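Local coordinates for protein Mono(ADP-ribosyl)transferase SpvB (Salmonella typhimurium, PDB 2GWL) that probably transfers ADP-ribose from NAD to an arginine of host actin through this C-terminal ADP-ribosyltransferase domain, preventing actin polymerisation, at residues 107-112 and 152-157; 129-134 and 146-151; 21-26 and 103-108. One frame throughout, in Å; residues are numbered along the deposited sequence.

Interaction 1. Residues 107-112 and 152-157; sequences AFMSTS and PNTKLK. With NAI (1,4-dihydronicotinamide adenine dinucleotide), chain B.
The Ser-Thr-Ser strand of the arginine-directed ADP-ribosyltransferases is approached through Phe108 and Met109, which pack against Pro152, Thr154 and Leu156 where the lead-in to strand 109-111 passes the beginning of strand 154-163. Pro152 sets its CD over the centre of one face of the Phe108 ring in a CH-pi contact: CD stands 3.6 Å from the ring centroid and only 9° off the normal, while CG leans toward the CD2-CE2 side, 3.7 Å from CE2. Ring and proline run side by side, both turned toward the helical layer, where Phe108 also meets Tyr10 and Ile18.

The backbones are joined indirectly. Ala107 O receives a nearly straight CA-H...O contact from Pro152 CA at 3.4 Å, and a water 2.8 Å from Ala107 O may donate to it. That water takes the N-H of Thr154, with its oxygen 3.1 Å from Thr154 N, and so links the loop before strand 109-111 to residues 152-157.

Met109 reaches toward the same residues. Its CG is anti to the backbone N (chi1 -174°) and the chain stays straight until chi3 (78°). The extended chi1 and chi2 carry SD to within 4.1 Å of Leu156 CD1, and the turn at chi3 brings CE to 4.0 Å from Thr154 CG2, methionine and threonine crossing at about a right angle.

Alternation along the strand sends Ser110 to the other side, where its OG lies 3.2 Å from N1N of the dihydronicotinamide ring. The OG is hydrogen-bonded to Glu147, and Ser110 O to Arg80, residues predicted with Ser110 to form the active site. This is the Ser-Thr-Ser strand of the R-S-E class of ADP-ribosyltransferases, its apolar side packed on the core and its polar side facing the nicotinamide end of the bound dinucleotide.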
loop_
_atom_site.group_PDB
_atom_site.type_symbol
_atom_site.label_atom_id
_atom_site.label_comp_id
_atom_site.label_asym_id
_atom_site.label_seq_id
_atom_site.Cartn_x
_atom_site.Cartn_y
_atom_site.Cartn_z
ATOM N N ALA A 107 4.881 -5.101 1.096
ATOM C CA ALA A 107 5.292 -3.829 0.501
ATOM C C ALA A 107 4.870 -2.734 1.436
ATOM O O ALA A 107 4.231 -3.017 2.438
ATOM C CB ALA A 107 4.621 -3.694 -0.835
ATOM N N PHE A 108 5.133 -1.498 1.065
ATOM C CA PHE A 108 4.490 -0.381 1.711
ATOM C C PHE A 108 3.020 -0.452 1.219
ATOM O O PHE A 108 2.775 -0.795 0.058
ATOM C CB PHE A 108 5.123 0.919 1.265
ATOM C CG PHE A 108 6.508 1.195 1.874
ATOM C CD1 PHE A 108 6.618 2.071 2.932
ATOM C CD2 PHE A 108 7.632 0.668 1.312
ATOM C CE1 PHE A 108 7.858 2.364 3.489
ATOM C CE2 PHE A 108 8.902 0.951 1.881
ATOM C CZ PHE A 108 8.980 1.808 2.943
ATOM N N MET A 109 2.074 -0.139 2.098
ATOM C CA MET A 109 0.631 -0.213 1.754
ATOM C C MET A 109 -0.002 1.162 1.696
ATOM O O MET A 109 -0.067 1.914 2.686
ATOM C CB MET A 109 -0.082 -1.144 2.727
ATOM C CG MET A 109 -1.604 -1.410 2.355
ATOM S SD MET A 109 -2.317 -2.418 3.589
ATOM C CE MET A 109 -2.654 -1.287 4.981
ATOM N N SER A 110 -0.415 1.524 0.475
ATOM C CA SER A 110 -1.064 2.780 0.188
ATOM C C SER A 110 -2.613 2.697 0.395
ATOM O O SER A 110 -3.270 1.800 -0.147
ATOM C CB SER A 110 -0.732 3.177 -1.238
ATOM O OG SER A 110 -1.228 4.452 -1.480
ATOM N N THR A 111 -3.141 3.588 1.209
ATOM C CA THR A 111 -4.565 3.620 1.494
ATOM C C THR A 111 -5.016 5.089 1.398
ATOM O O THR A 111 -4.218 6.008 1.313
ATOM C CB THR A 111 -4.893 3.084 2.891
ATOM O OG1 THR A 111 -4.484 4.000 3.885
ATOM C CG2 THR A 111 -4.321 1.733 3.196
ATOM N N SER A 112 -6.330 5.309 1.369
ATOM C CA SER A 112 -6.881 6.650 1.403
ATOM C C SER A 112 -7.796 6.757 2.617
ATOM O O SER A 112 -8.629 5.853 2.864
ATOM C CB SER A 112 -7.690 6.944 0.164
ATOM O OG SER A 112 -8.491 8.112 0.436
ATOM N N PRO A 152 6.386 -1.503 5.357
ATOM C CA PRO A 152 6.305 -2.913 5.095
ATOM C C PRO A 152 5.847 -3.775 6.258
ATOM O O PRO A 152 6.102 -3.506 7.434
ATOM C CB PRO A 152 7.738 -3.259 4.671
ATOM C CG PRO A 152 8.255 -1.985 4.108
ATOM C CD PRO A 152 7.721 -0.955 5.018
ATOM N N ASN A 153 5.129 -4.838 5.896
ATOM C CA ASN A 153 4.761 -5.924 6.798
ATOM C C ASN A 153 3.534 -5.698 7.659
ATOM O O ASN A 153 3.394 -6.293 8.728
ATOM C CB ASN A 153 5.920 -6.420 7.667
ATOM C CG ASN A 153 7.112 -6.841 6.836
ATOM O OD1 ASN A 153 6.970 -7.516 5.817
ATOM N ND2 ASN A 153 8.288 -6.419 7.256
ATOM N N THR A 154 2.618 -4.896 7.151
ATOM C CA THR A 154 1.328 -4.696 7.812
ATOM C C THR A 154 0.572 -6.024 7.851
ATOM O O THR A 154 0.545 -6.733 6.849
ATOM C CB THR A 154 0.495 -3.682 7.088
ATOM O OG1 THR A 154 1.224 -2.457 6.951
ATOM C CG2 THR A 154 -0.794 -3.422 7.842
ATOM N N LYS A 155 0.023 -6.360 9.024
ATOM C CA LYS A 155 -0.665 -7.601 9.222
ATOM C C LYS A 155 -2.160 -7.283 9.241
ATOM O O LYS A 155 -2.590 -6.406 9.977
ATOM C CB LYS A 155 -0.297 -8.247 10.526
ATOM C CG LYS A 155 1.154 -8.650 10.607
ATOM C CD LYS A 155 1.565 -9.203 11.974
ATOM C CE LYS A 155 1.584 -10.746 12.037
ATOM N NZ LYS A 155 2.040 -11.256 13.393
ATOM N N LEU A 156 -2.912 -7.994 8.419
ATOM C CA LEU A 156 -4.347 -7.662 8.155
ATOM C C LEU A 156 -5.169 -8.902 8.457
ATOM O O LEU A 156 -4.813 -10.026 8.050
ATOM C CB LEU A 156 -4.544 -7.263 6.732
ATOM C CG LEU A 156 -3.660 -6.098 6.253
ATOM C CD1 LEU A 156 -3.458 -6.147 4.762
ATOM C CD2 LEU A 156 -4.350 -4.835 6.668
ATOM N N LYS A 157 -6.215 -8.715 9.232
ATOM C CA LYS A 157 -7.179 -9.837 9.469
ATOM C C LYS A 157 -8.371 -9.699 8.521
ATOM O O LYS A 157 -8.908 -8.615 8.394
ATOM C CB LYS A 157 -7.704 -9.858 10.886
ATOM C CG LYS A 157 -8.603 -11.073 11.079
ATOM C CD LYS A 157 -9.024 -11.258 12.474
ATOM C CE LYS A 157 -10.426 -10.775 12.766
ATOM N NZ LYS A 157 -10.877 -11.155 14.164
HETATM P PA NAI B . 0.495 -1.161 -5.135
HETATM O O1A NAI B . 0.404 -0.943 -3.679
HETATM O O2A NAI B . 1.876 -1.474 -5.591
HETATM O O5B NAI B . -0.704 -2.137 -5.622
HETATM C C5B NAI B . -0.343 -3.325 -6.220
HETATM C C4B NAI B . -1.346 -3.850 -7.223
HETATM O O4B NAI B . -0.549 -4.966 -7.499
HETATM C C3B NAI B . -2.740 -4.371 -6.792
HETATM O O3B NAI B . -3.868 -3.705 -7.377
HETATM C C2B NAI B . -2.694 -5.844 -7.201
HETATM O O2B NAI B . -3.336 -6.056 -8.452
HETATM C C1B NAI B . -1.210 -6.187 -7.383
HETATM N N9A NAI B . -0.636 -6.988 -6.296
HETATM C C8A NAI B . 0.305 -7.964 -6.509
HETATM N N7A NAI B . 0.593 -8.563 -5.336
HETATM C C5A NAI B . -0.155 -7.939 -4.394
HETATM C C6A NAI B . -0.213 -8.171 -3.056
HETATM N N6A NAI B . 0.462 -9.246 -2.611
HETATM N N1A NAI B . -1.052 -7.398 -2.297
HETATM C C2A NAI B . -1.843 -6.414 -2.851
HETATM N N3A NAI B . -1.782 -6.184 -4.201
HETATM C C4A NAI B . -0.951 -6.954 -4.964
HETATM O O3 NAI B . -0.002 0.191 -5.870
HETATM P PN NAI B . -1.143 1.186 -5.327
HETATM O O1N NAI B . -1.433 1.106 -3.858
HETATM O O2N NAI B . -2.241 0.991 -6.296
HETATM O O5D NAI B . -0.526 2.660 -5.510
HETATM C C5D NAI B . -0.447 3.247 -6.792
HETATM C C4D NAI B . -0.707 4.746 -6.635
HETATM O O4D NAI B . -1.978 4.965 -6.047
HETATM C C3D NAI B . 0.330 5.403 -5.729
HETATM O O3D NAI B . 0.841 6.536 -6.397
HETATM C C2D NAI B . -0.457 5.804 -4.507
HETATM O O2D NAI B . 0.043 7.055 -4.133
HETATM C C1D NAI B . -1.910 5.888 -4.997
HETATM N N1N NAI B . -2.937 5.502 -3.999
HETATM C C2N NAI B . -3.383 4.202 -3.989
HETATM C C3N NAI B . -4.329 3.798 -3.052
HETATM C C7N NAI B . -5.153 2.535 -3.316
HETATM O O7N NAI B . -6.469 2.543 -2.867
HETATM N N7N NAI B . -4.695 1.450 -3.977
HETATM C C4N NAI B . -4.798 4.757 -2.136
HETATM C C5N NAI B . -4.331 6.070 -2.150
HETATM C C6N NAI B . -3.404 6.446 -3.101
HETATM O O HOH W 1 2.432 -3.198 4.601
#

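Interaction 2. Residues 129-134 and 146-151; sequences KGHKGR and AEMLFP. With NAI (1,4-dihydronicotinamide adenine dinucleotide), chain B.
Arg134 and Leu149 form an antiparallel hydrogen-bonded pair, each N donating to the other's O at 2.9 Å, while residues 131-133, just before it, lie against Met148, Phe150 and Pro151. Gly133 settles over one face of the Phe150 ring, its CA 3.5 Å from the centroid and 15° off the normal, close enough for a CH-pi contact.

His131 holds its ring in the crowded position between backbone N and carbonyl carbon (chi1 66°), which brings ND1 within 3.0 Å of Gly133 N, its donor, close to the ring plane. From the opposite direction Met148 bends in, and its SD lies 3.7 Å from His131 CE1. Arg134 NH1 ties the loop together by binding two carbonyls: His131 O at 3.0 Å on a lone pair, and Gly133 O from above the carbonyl plane. At the outer end Lys132 CB rests on Pro151 CD, 3.8 Å away.

At the strand's start, Glu147 OE1 accepts from ribose hydroxyl O2D of the bound dinucleotide at 2.7 Å, while OE2 pairs with Ser110. Because ND1 of His131 acts as an acceptor, the imidazole is probably neutral, and this nitrogen and the guanidinium of Arg134 together hold the loop.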
loop_
_atom_site.group_PDB
_atom_site.type_symbol
_atom_site.label_atom_id
_atom_site.label_comp_id
_atom_site.label_asym_id
_atom_site.label_seq_id
_atom_site.Cartn_x
_atom_site.Cartn_y
_atom_site.Cartn_z
ATOM N N LYS A 129 -5.911 2.041 17.621
ATOM C CA LYS A 129 -5.095 3.169 18.049
ATOM C C LYS A 129 -3.612 2.747 18.057
ATOM O O LYS A 129 -3.301 1.624 18.442
ATOM C CB LYS A 129 -5.470 3.592 19.469
ATOM C CG LYS A 129 -6.901 3.945 19.716
ATOM C CD LYS A 129 -7.225 3.929 21.219
ATOM C CE LYS A 129 -8.682 4.194 21.479
ATOM N NZ LYS A 129 -8.669 4.823 22.799
ATOM N N GLY A 130 -2.717 3.637 17.617
ATOM C CA GLY A 130 -1.292 3.360 17.592
ATOM C C GLY A 130 -0.715 2.588 16.425
ATOM O O GLY A 130 0.445 2.200 16.440
ATOM N N HIS A 131 -1.524 2.376 15.399
ATOM C CA HIS A 131 -1.113 1.714 14.183
ATOM C C HIS A 131 -0.026 2.534 13.502
ATOM O O HIS A 131 0.192 3.693 13.872
ATOM C CB HIS A 131 -2.352 1.587 13.263
ATOM C CG HIS A 131 -2.886 2.907 12.786
ATOM N ND1 HIS A 131 -2.330 3.590 11.719
ATOM C CD2 HIS A 131 -3.893 3.680 13.244
ATOM C CE1 HIS A 131 -2.979 4.724 11.544
ATOM N NE2 HIS A 131 -3.951 4.792 12.439
ATOM N N LYS A 132 0.647 1.946 12.520
ATOM C CA LYS A 132 1.849 2.557 11.893
ATOM C C LYS A 132 1.584 3.367 10.645
ATOM O O LYS A 132 2.502 3.919 10.038
ATOM C CB LYS A 132 2.874 1.480 11.581
ATOM C CG LYS A 132 3.512 0.771 12.788
ATOM C CD LYS A 132 4.514 -0.228 12.223
ATOM C CE LYS A 132 5.449 -0.708 13.244
ATOM N NZ LYS A 132 4.720 -1.384 14.252
ATOM N N GLY A 133 0.318 3.517 10.270
ATOM C CA GLY A 133 -0.008 4.267 9.102
ATOM C C GLY A 133 0.113 5.721 9.341
ATOM O O GLY A 133 -0.153 6.193 10.466
ATOM N N ARG A 134 0.482 6.455 8.287
ATOM C CA ARG A 134 0.686 7.887 8.427
ATOM C C ARG A 134 0.207 8.623 7.224
ATOM O O ARG A 134 0.497 8.253 6.106
ATOM C CB ARG A 134 2.186 8.289 8.670
ATOM C CG ARG A 134 2.823 7.738 9.885
ATOM C CD ARG A 134 2.333 8.430 11.141
ATOM N NE ARG A 134 3.031 7.872 12.287
ATOM C CZ ARG A 134 2.634 6.822 13.010
ATOM N NH1 ARG A 134 1.504 6.188 12.748
ATOM N NH2 ARG A 134 3.374 6.410 14.034
ATOM N N ALA A 146 -5.728 12.725 -0.485
ATOM C CA ALA A 146 -5.119 12.211 0.713
ATOM C C ALA A 146 -4.652 10.746 0.595
ATOM O O ALA A 146 -5.209 9.915 -0.144
ATOM C CB ALA A 146 -6.022 12.415 1.928
ATOM N N GLU A 147 -3.580 10.467 1.332
ATOM C CA GLU A 147 -2.951 9.138 1.367
ATOM C C GLU A 147 -2.391 8.832 2.750
ATOM O O GLU A 147 -1.562 9.562 3.297
ATOM C CB GLU A 147 -1.856 8.991 0.305
ATOM C CG GLU A 147 -1.143 7.641 0.364
ATOM C CD GLU A 147 -0.219 7.343 -0.786
ATOM O OE1 GLU A 147 -0.040 8.189 -1.661
ATOM O OE2 GLU A 147 0.349 6.253 -0.785
ATOM N N MET A 148 -2.852 7.737 3.315
ATOM C CA MET A 148 -2.247 7.164 4.492
ATOM C C MET A 148 -1.385 5.974 4.022
ATOM O O MET A 148 -1.883 5.001 3.475
ATOM C CB MET A 148 -3.283 6.696 5.504
ATOM C CG MET A 148 -2.613 6.122 6.723
ATOM S SD MET A 148 -3.617 5.794 8.110
ATOM C CE MET A 148 -3.925 7.350 8.885
ATOM N N LEU A 149 -0.077 6.065 4.236
ATOM C CA LEU A 149 0.848 5.002 3.870
ATOM C C LEU A 149 1.279 4.215 5.099
ATOM O O LEU A 149 1.495 4.763 6.170
ATOM C CB LEU A 149 2.090 5.609 3.184
ATOM C CG LEU A 149 3.114 4.694 2.450
ATOM C CD1 LEU A 149 2.610 4.005 1.123
ATOM C CD2 LEU A 149 4.355 5.519 2.106
ATOM N N PHE A 150 1.460 2.915 4.904
ATOM C CA PHE A 150 1.918 2.019 5.930
ATOM C C PHE A 150 3.262 1.435 5.491
ATOM O O PHE A 150 3.464 1.150 4.312
ATOM C CB PHE A 150 0.952 0.859 6.196
ATOM C CG PHE A 150 -0.414 1.292 6.780
ATOM C CD1 PHE A 150 -0.752 1.010 8.089
ATOM C CD2 PHE A 150 -1.287 2.028 5.997
ATOM C CE1 PHE A 150 -1.998 1.438 8.622
ATOM C CE2 PHE A 150 -2.574 2.436 6.493
ATOM C CZ PHE A 150 -2.906 2.180 7.780
ATOM N N PRO A 151 4.142 1.182 6.454
ATOM C CA PRO A 151 5.445 0.573 6.172
ATOM C C PRO A 151 5.308 -0.894 5.841
ATOM O O PRO A 151 4.220 -1.491 5.979
ATOM C CB PRO A 151 6.229 0.766 7.506
ATOM C CG PRO A 151 5.236 0.700 8.530
ATOM C CD PRO A 151 3.975 1.405 7.896
HETATM P PA NAI B . 0.495 -1.161 -5.135
HETATM O O1A NAI B . 0.404 -0.943 -3.679
HETATM O O2A NAI B . 1.876 -1.474 -5.591
HETATM O O5B NAI B . -0.704 -2.137 -5.622
HETATM C C5B NAI B . -0.343 -3.325 -6.220
HETATM C C4B NAI B . -1.346 -3.850 -7.223
HETATM O O4B NAI B . -0.549 -4.966 -7.499
HETATM C C3B NAI B . -2.740 -4.371 -6.792
HETATM O O3B NAI B . -3.868 -3.705 -7.377
HETATM C C2B NAI B . -2.694 -5.844 -7.201
HETATM O O2B NAI B . -3.336 -6.056 -8.452
HETATM C C1B NAI B . -1.210 -6.187 -7.383
HETATM N N9A NAI B . -0.636 -6.988 -6.296
HETATM C C8A NAI B . 0.305 -7.964 -6.509
HETATM N N7A NAI B . 0.593 -8.563 -5.336
HETATM C C5A NAI B . -0.155 -7.939 -4.394
HETATM C C6A NAI B . -0.213 -8.171 -3.056
HETATM N N6A NAI B . 0.462 -9.246 -2.611
HETATM N N1A NAI B . -1.052 -7.398 -2.297
HETATM C C2A NAI B . -1.843 -6.414 -2.851
HETATM N N3A NAI B . -1.782 -6.184 -4.201
HETATM C C4A NAI B . -0.951 -6.954 -4.964
HETATM O O3 NAI B . -0.002 0.191 -5.870
HETATM P PN NAI B . -1.143 1.186 -5.327
HETATM O O1N NAI B . -1.433 1.106 -3.858
HETATM O O2N NAI B . -2.241 0.991 -6.296
HETATM O O5D NAI B . -0.526 2.660 -5.510
HETATM C C5D NAI B . -0.447 3.247 -6.792
HETATM C C4D NAI B . -0.707 4.746 -6.635
HETATM O O4D NAI B . -1.978 4.965 -6.047
HETATM C C3D NAI B . 0.330 5.403 -5.729
HETATM O O3D NAI B . 0.841 6.536 -6.397
HETATM C C2D NAI B . -0.457 5.804 -4.507
HETATM O O2D NAI B . 0.043 7.055 -4.133
HETATM C C1D NAI B . -1.910 5.888 -4.997
HETATM N N1N NAI B . -2.937 5.502 -3.999
HETATM C C2N NAI B . -3.383 4.202 -3.989
HETATM C C3N NAI B . -4.329 3.798 -3.052
HETATM C C7N NAI B . -5.153 2.535 -3.316
HETATM O O7N NAI B . -6.469 2.543 -2.867
HETATM N N7N NAI B . -4.695 1.450 -3.977
HETATM C C4N NAI B . -4.798 4.757 -2.136
HETATM C C5N NAI B . -4.331 6.070 -2.150
HETATM C C6N NAI B . -3.404 6.446 -3.101
#

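Interaction 3. Residues 21-26 and 103-108; sequences YLRGDD and IIDKAF. With NAI (1,4-dihydronicotinamide adenine dinucleotide), chain B.
Arg23 turns its CG anti to the carbonyl carbon (chi1 -72°) and runs extended from CG to NE, which slides its guanidinium between Ala107 and the adenine of the bound dinucleotide. Ala107 CB sits 3.5 Å above one face of the group, toward its rim and 3.7 Å from NE; adenine C5A lies over the opposite face. Sandwiched in this way, the guanidinium presents its edge to the adenosine-side phosphate: NH1 donates to O2A at 3.0 Å (159°), and NH2 makes a weak bond to O1A at 3.4 Å. The buried NE has no hydrogen-bonding partner.

Asp105 lies near the edge of the guanidinium. Its OD1 accepts from Ala107 N at 2.9 Å on the anti side of the carboxylate, an Asx turn at residues 105-107. The charge of Arg23 and that of Asp105 do not touch, but a water lies between them, donating to Asp105 OD2 and Phe108 O and weakly held by Arg23 NH2.

Next to the arginine in the helix, Leu22 CB packs on the carbonyl O of Lys106 at 3.5 Å, and its CD1 comes within 4.1 Å of Phe108 CD2. Lys106 CB answers by resting against Leu22 O. The helix then stops at Gly24 in a Schellman motif. An arginine at the C-terminal end of the first helix, bonding the adenosine-side phosphate beside the adenine, is consistent with the NAD pocket of actin-directed ADP-ribosyltransferases.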
loop_
_atom_site.group_PDB
_atom_site.type_symbol
_atom_site.label_atom_id
_atom_site.label_comp_id
_atom_site.label_asym_id
_atom_site.label_seq_id
_atom_site.Cartn_x
_atom_site.Cartn_y
_atom_site.Cartn_z
ATOM N N TYR A 21 10.001 -5.317 -5.404
ATOM C CA TYR A 21 11.213 -5.858 -4.746
ATOM C C TYR A 21 10.824 -6.505 -3.401
ATOM O O TYR A 21 11.124 -7.642 -3.127
ATOM C CB TYR A 21 12.216 -4.714 -4.477
ATOM C CG TYR A 21 13.497 -5.138 -3.744
ATOM C CD1 TYR A 21 14.492 -5.846 -4.387
ATOM C CD2 TYR A 21 13.670 -4.876 -2.400
ATOM C CE1 TYR A 21 15.637 -6.236 -3.735
ATOM C CE2 TYR A 21 14.826 -5.241 -1.736
ATOM C CZ TYR A 21 15.807 -5.913 -2.412
ATOM O OH TYR A 21 16.943 -6.288 -1.735
ATOM N N LEU A 22 10.166 -5.755 -2.541
ATOM C CA LEU A 22 9.671 -6.317 -1.253
ATOM C C LEU A 22 8.644 -7.454 -1.328
ATOM O O LEU A 22 8.592 -8.277 -0.406
ATOM C CB LEU A 22 9.067 -5.220 -0.407
ATOM C CG LEU A 22 10.018 -4.193 0.131
ATOM C CD1 LEU A 22 9.243 -3.004 0.605
ATOM C CD2 LEU A 22 10.792 -4.745 1.285
ATOM N N ARG A 23 7.816 -7.519 -2.377
ATOM C CA ARG A 23 6.889 -8.613 -2.504
ATOM C C ARG A 23 7.578 -9.870 -2.986
ATOM O O ARG A 23 7.020 -10.940 -2.878
ATOM C CB ARG A 23 5.727 -8.270 -3.438
ATOM C CG ARG A 23 4.755 -7.298 -2.851
ATOM C CD ARG A 23 3.833 -6.713 -3.911
ATOM N NE ARG A 23 2.826 -5.874 -3.251
ATOM C CZ ARG A 23 2.291 -4.762 -3.738
ATOM N NH1 ARG A 23 2.614 -4.325 -4.944
ATOM N NH2 ARG A 23 1.388 -4.092 -3.019
ATOM N N GLY A 24 8.799 -9.757 -3.504
ATOM C CA GLY A 24 9.441 -10.907 -4.115
ATOM C C GLY A 24 9.118 -11.064 -5.584
ATOM O O GLY A 24 9.463 -12.080 -6.155
ATOM N N ASP A 25 8.433 -10.095 -6.188
ATOM C CA ASP A 25 8.099 -10.143 -7.609
ATOM C C ASP A 25 9.318 -9.732 -8.426
ATOM O O ASP A 25 10.234 -9.107 -7.898
ATOM C CB ASP A 25 6.945 -9.177 -7.929
ATOM C CG ASP A 25 5.665 -9.484 -7.137
ATOM O OD1 ASP A 25 5.413 -10.672 -6.868
ATOM O OD2 ASP A 25 4.935 -8.525 -6.774
ATOM N N ASP A 26 9.336 -10.095 -9.708
ATOM C CA ASP A 26 10.265 -9.477 -10.653
ATOM C C ASP A 26 10.139 -7.948 -10.468
ATOM O O ASP A 26 9.039 -7.427 -10.285
ATOM C CB ASP A 26 9.949 -9.900 -12.095
ATOM C CG ASP A 26 11.123 -9.677 -13.047
ATOM O OD1 ASP A 26 12.160 -9.121 -12.610
ATOM O OD2 ASP A 26 11.012 -10.056 -14.229
ATOM N N ILE A 103 -3.082 -11.971 6.810
ATOM C CA ILE A 103 -2.237 -11.673 5.667
ATOM C C ILE A 103 -1.158 -10.632 6.113
ATOM O O ILE A 103 -1.459 -9.705 6.832
ATOM C CB ILE A 103 -3.071 -11.098 4.564
ATOM C CG1 ILE A 103 -3.944 -12.204 3.976
ATOM C CG2 ILE A 103 -2.235 -10.370 3.486
ATOM C CD1 ILE A 103 -4.984 -11.653 3.180
ATOM N N ILE A 104 0.060 -10.833 5.652
ATOM C CA ILE A 104 1.178 -9.904 5.903
ATOM C C ILE A 104 1.454 -9.217 4.553
ATOM O O ILE A 104 1.853 -9.865 3.612
ATOM C CB ILE A 104 2.386 -10.624 6.441
ATOM C CG1 ILE A 104 2.016 -11.248 7.783
ATOM C CG2 ILE A 104 3.577 -9.667 6.609
ATOM C CD1 ILE A 104 3.060 -11.645 8.642
ATOM N N ASP A 105 1.208 -7.936 4.456
ATOM C CA ASP A 105 1.552 -7.261 3.237
ATOM C C ASP A 105 3.016 -6.832 3.303
ATOM O O ASP A 105 3.379 -6.027 4.165
ATOM C CB ASP A 105 0.714 -6.066 3.002
ATOM C CG ASP A 105 0.903 -5.514 1.567
ATOM O OD1 ASP A 105 2.064 -5.544 0.927
ATOM O OD2 ASP A 105 -0.092 -5.146 1.007
ATOM N N LYS A 106 3.805 -7.327 2.380
ATOM C CA LYS A 106 5.226 -7.121 2.442
ATOM C C LYS A 106 5.691 -5.765 1.929
ATOM O O LYS A 106 6.815 -5.357 2.246
ATOM C CB LYS A 106 5.902 -8.245 1.694
ATOM C CG LYS A 106 5.589 -9.628 2.238
ATOM C CD LYS A 106 6.301 -10.672 1.402
ATOM C CE LYS A 106 6.404 -12.097 2.065
ATOM N NZ LYS A 106 7.657 -12.766 1.480
ATOM N N ALA A 107 4.881 -5.101 1.096
ATOM C CA ALA A 107 5.292 -3.829 0.501
ATOM C C ALA A 107 4.870 -2.734 1.436
ATOM O O ALA A 107 4.231 -3.017 2.438
ATOM C CB ALA A 107 4.621 -3.694 -0.835
ATOM N N PHE A 108 5.133 -1.498 1.065
ATOM C CA PHE A 108 4.490 -0.381 1.711
ATOM C C PHE A 108 3.020 -0.452 1.219
ATOM O O PHE A 108 2.775 -0.795 0.058
ATOM C CB PHE A 108 5.123 0.919 1.265
ATOM C CG PHE A 108 6.508 1.195 1.874
ATOM C CD1 PHE A 108 6.618 2.071 2.932
ATOM C CD2 PHE A 108 7.632 0.668 1.312
ATOM C CE1 PHE A 108 7.858 2.364 3.489
ATOM C CE2 PHE A 108 8.902 0.951 1.881
ATOM C CZ PHE A 108 8.980 1.808 2.943
HETATM P PA NAI B . 0.495 -1.161 -5.135
HETATM O O1A NAI B . 0.404 -0.943 -3.679
HETATM O O2A NAI B . 1.876 -1.474 -5.591
HETATM O O5B NAI B . -0.704 -2.137 -5.622
HETATM C C5B NAI B . -0.343 -3.325 -6.220
HETATM C C4B NAI B . -1.346 -3.850 -7.223
HETATM O O4B NAI B . -0.549 -4.966 -7.499
HETATM C C3B NAI B . -2.740 -4.371 -6.792
HETATM O O3B NAI B . -3.868 -3.705 -7.377
HETATM C C2B NAI B . -2.694 -5.844 -7.201
HETATM O O2B NAI B . -3.336 -6.056 -8.452
HETATM C C1B NAI B . -1.210 -6.187 -7.383
HETATM N N9A NAI B . -0.636 -6.988 -6.296
HETATM C C8A NAI B . 0.305 -7.964 -6.509
HETATM N N7A NAI B . 0.593 -8.563 -5.336
HETATM C C5A NAI B . -0.155 -7.939 -4.394
HETATM C C6A NAI B . -0.213 -8.171 -3.056
HETATM N N6A NAI B . 0.462 -9.246 -2.611
HETATM N N1A NAI B . -1.052 -7.398 -2.297
HETATM C C2A NAI B . -1.843 -6.414 -2.851
HETATM N N3A NAI B . -1.782 -6.184 -4.201
HETATM C C4A NAI B . -0.951 -6.954 -4.964
HETATM O O3 NAI B . -0.002 0.191 -5.870
HETATM P PN NAI B . -1.143 1.186 -5.327
HETATM O O1N NAI B . -1.433 1.106 -3.858
HETATM O O2N NAI B . -2.241 0.991 -6.296
HETATM O O5D NAI B . -0.526 2.660 -5.510
HETATM C C5D NAI B . -0.447 3.247 -6.792
HETATM C C4D NAI B . -0.707 4.746 -6.635
HETATM O O4D NAI B . -1.978 4.965 -6.047
HETATM C C3D NAI B . 0.330 5.403 -5.729
HETATM O O3D NAI B . 0.841 6.536 -6.397
HETATM C C2D NAI B . -0.457 5.804 -4.507
HETATM O O2D NAI B . 0.043 7.055 -4.133
HETATM C C1D NAI B . -1.910 5.888 -4.997
HETATM N N1N NAI B . -2.937 5.502 -3.999
HETATM C C2N NAI B . -3.383 4.202 -3.989
HETATM C C3N NAI B . -4.329 3.798 -3.052
HETATM C C7N NAI B . -5.153 2.535 -3.316
HETATM O O7N NAI B . -6.469 2.543 -2.867
HETATM N N7N NAI B . -4.695 1.450 -3.977
HETATM C C4N NAI B . -4.798 4.757 -2.136
HETATM C C5N NAI B . -4.331 6.070 -2.150
HETATM C C6N NAI B . -3.404 6.446 -3.101
HETATM O O HOH W 2 1.094 -3.023 -0.528
#

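The three contacts all reach the bound dinucleotide: interaction 3 at the adenine and its phosphate, interaction 2 at the nicotinamide ribose and interaction 1 at the nicotinamide. Interactions 1 and 3 share Ala107 and Phe108, and their strands pair through Leu156 N to Ile103 O at 2.7 Å and Asp105 N to Thr154 O at 2.8 Å. Interaction 2 is nested inside the chain loop closed by interaction 1; the two meet at Ser110 OG and Glu147 OE2, 2.5 Å apart, and at Thr111 OG1 and Met148 O, 2.8 Å apart. Interactions 2 and 3, with centres about 17 Å apart, touch through Phe108, packed against Leu149, Phe150 and Pro151.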